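Local coordinates for protein YrdA (Escherichia coli, PDB 3TIO) that binds zinc between its subunits, as a homologue of the gamma-class carbonic anhydrases, and may undergo an allosteric switch, at the interface of chains A and B. Coordinates in Å, arbitrary orientation; residue numbers count along the deposited sequence, not the author numbering. Chains: chain A/B, Protein YrdA.

The interface of chains A and B. Residues chain A 60, 90, 107, 125; chain B 66, 69, 93, 95, 112-113.
A:Met107 lays its terminal methyl CE over the centre of the B:His95 imidazole, 3.6 Å from the ring centroid, in a CH-pi contact. Its chain is extended to SD, then bent at chi3 (96°), which turns CE onto the ring face while SD packs against CG of B:Met93. The far end of this ring is held by B:Asp113, whose OD1 accepts a hydrogen bond from ND1 of B:His95 at 2.8 Å, on the syn side of the carboxylate but 28° out of its plane. This fixes the ring's rotation and leaves NE2 directed into the cluster of histidine nitrogens.

A:His90 is packed tightly, its ring meeting B:His66 edge to face with the planes 78° apart, while SD of B:Met93 lies 3.5 Å from its CB and the methyl CE sits by the ring. NE2 of A:His90 lies 3.2 Å from ND1 of B:His66 and near NE2 of both B:His95 and B:His69, spacing that suits nitrogens gathered around a shared metal. A:Ala125 CB is more widely spaced, 4.0 Å from CD2 of B:Leu112. A:Gln60 meets B:His69 merely tip to tip, burying 7 Å², its OE1 standing over the rim of the A:His90 ring.

Between left-handed beta-helices of the trimer, B:His66, B:His69 and B:His95 bind zinc; A:His90 probably joins from the neighbouring subunit. Such donation is typical of gamma-class carbonic anhydrases, B:His69 being a further ligand here, and couples metal binding to trimer assembly.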
loop_
_atom_site.group_PDB
_atom_site.type_symbol
_atom_site.label_atom_id
_atom_site.label_comp_id
_atom_site.label_asym_id
_atom_site.label_seq_id
_atom_site.Cartn_x
_atom_site.Cartn_y
_atom_site.Cartn_z
ATOM N N GLN A 60 1.977 2.846 11.964
ATOM C CA GLN A 60 2.922 3.453 11.036
ATOM C C GLN A 60 2.439 3.787 9.626
ATOM O O GLN A 60 1.411 3.287 9.164
ATOM C CB GLN A 60 4.192 2.603 11.008
ATOM C CG GLN A 60 4.906 2.641 12.357
ATOM C CD GLN A 60 6.138 1.772 12.401
ATOM O OE1 GLN A 60 7.029 1.904 11.568
ATOM N NE2 GLN A 60 6.201 0.879 13.381
ATOM N N HIS A 90 4.946 -0.112 8.964
ATOM C CA HIS A 90 4.536 0.640 7.782
ATOM C C HIS A 90 3.746 -0.241 6.828
ATOM O O HIS A 90 4.030 -1.434 6.688
ATOM C CB HIS A 90 5.748 1.145 6.999
ATOM C CG HIS A 90 6.744 1.902 7.818
ATOM N ND1 HIS A 90 6.516 3.177 8.284
ATOM C CD2 HIS A 90 7.998 1.577 8.206
ATOM C CE1 HIS A 90 7.590 3.609 8.920
ATOM N NE2 HIS A 90 8.503 2.657 8.887
ATOM N N MET A 107 6.299 -4.654 8.828
ATOM C CA MET A 107 5.830 -3.823 7.726
ATOM C C MET A 107 5.369 -4.627 6.519
ATOM O O MET A 107 5.948 -5.660 6.180
ATOM C CB MET A 107 6.914 -2.813 7.316
ATOM C CG MET A 107 8.197 -3.408 6.747
ATOM S SD MET A 107 9.474 -2.135 6.521
ATOM C CE MET A 107 10.396 -2.317 8.038
ATOM N N ALA A 125 8.018 -9.074 8.507
ATOM C CA ALA A 125 7.576 -8.224 7.406
ATOM C C ALA A 125 7.029 -9.043 6.241
ATOM O O ALA A 125 7.485 -10.158 5.980
ATOM C CB ALA A 125 8.733 -7.357 6.929
ATOM N N HIS B 66 11.526 4.954 4.382
ATOM C CA HIS B 66 11.951 5.313 5.732
ATOM C C HIS B 66 13.350 4.768 5.997
ATOM O O HIS B 66 13.950 4.107 5.145
ATOM C CB HIS B 66 10.980 4.770 6.786
ATOM C CG HIS B 66 11.114 5.434 8.126
ATOM N ND1 HIS B 66 10.886 4.774 9.312
ATOM C CD2 HIS B 66 11.451 6.703 8.461
ATOM C CE1 HIS B 66 11.078 5.605 10.323
ATOM N NE2 HIS B 66 11.422 6.781 9.833
ATOM N N HIS B 69 15.061 1.901 12.212
ATOM C CA HIS B 69 14.671 2.367 13.540
ATOM C C HIS B 69 15.805 2.157 14.533
ATOM O O HIS B 69 16.117 1.025 14.898
ATOM C CB HIS B 69 13.432 1.610 14.026
ATOM C CG HIS B 69 12.223 1.819 13.172
ATOM N ND1 HIS B 69 11.061 1.096 13.335
ATOM C CD2 HIS B 69 11.993 2.674 12.147
ATOM C CE1 HIS B 69 10.168 1.497 12.448
ATOM N NE2 HIS B 69 10.708 2.453 11.716
ATOM N N MET B 93 8.058 -0.475 -0.710
ATOM C CA MET B 93 8.423 -0.182 0.669
ATOM C C MET B 93 9.944 -0.281 0.750
ATOM O O MET B 93 10.497 -1.365 0.570
ATOM C CB MET B 93 7.777 -1.220 1.595
ATOM C CG MET B 93 8.156 -1.128 3.068
ATOM S SD MET B 93 7.284 0.163 3.973
ATOM C CE MET B 93 8.675 1.129 4.594
ATOM N N HIS B 95 13.205 0.442 3.211
ATOM C CA HIS B 95 13.520 0.702 4.604
ATOM C C HIS B 95 14.992 0.550 4.975
ATOM O O HIS B 95 15.487 -0.563 5.142
ATOM C CB HIS B 95 12.668 -0.221 5.475
ATOM C CG HIS B 95 12.360 0.343 6.823
ATOM N ND1 HIS B 95 13.162 0.132 7.923
ATOM C CD2 HIS B 95 11.351 1.142 7.238
ATOM C CE1 HIS B 95 12.660 0.777 8.960
ATOM N NE2 HIS B 95 11.561 1.398 8.570
ATOM N N LEU B 112 14.179 -4.539 2.902
ATOM C CA LEU B 112 14.446 -4.322 4.315
ATOM C C LEU B 112 15.795 -3.730 4.701
ATOM O O LEU B 112 16.691 -3.571 3.876
ATOM C CB LEU B 112 14.204 -5.630 5.070
ATOM C CG LEU B 112 12.776 -6.167 4.908
ATOM C CD1 LEU B 112 12.644 -7.501 5.617
ATOM C CD2 LEU B 112 11.773 -5.160 5.468
ATOM N N ASP B 113 15.909 -3.406 5.984
ATOM C CA ASP B 113 17.098 -2.791 6.552
ATOM C C ASP B 113 18.423 -3.461 6.216
ATOM O O ASP B 113 18.561 -4.678 6.307
ATOM C CB ASP B 113 16.937 -2.706 8.070
ATOM C CG ASP B 113 15.706 -1.916 8.480
ATOM O OD1 ASP B 113 15.749 -0.670 8.433
ATOM O OD2 ASP B 113 14.689 -2.544 8.833
#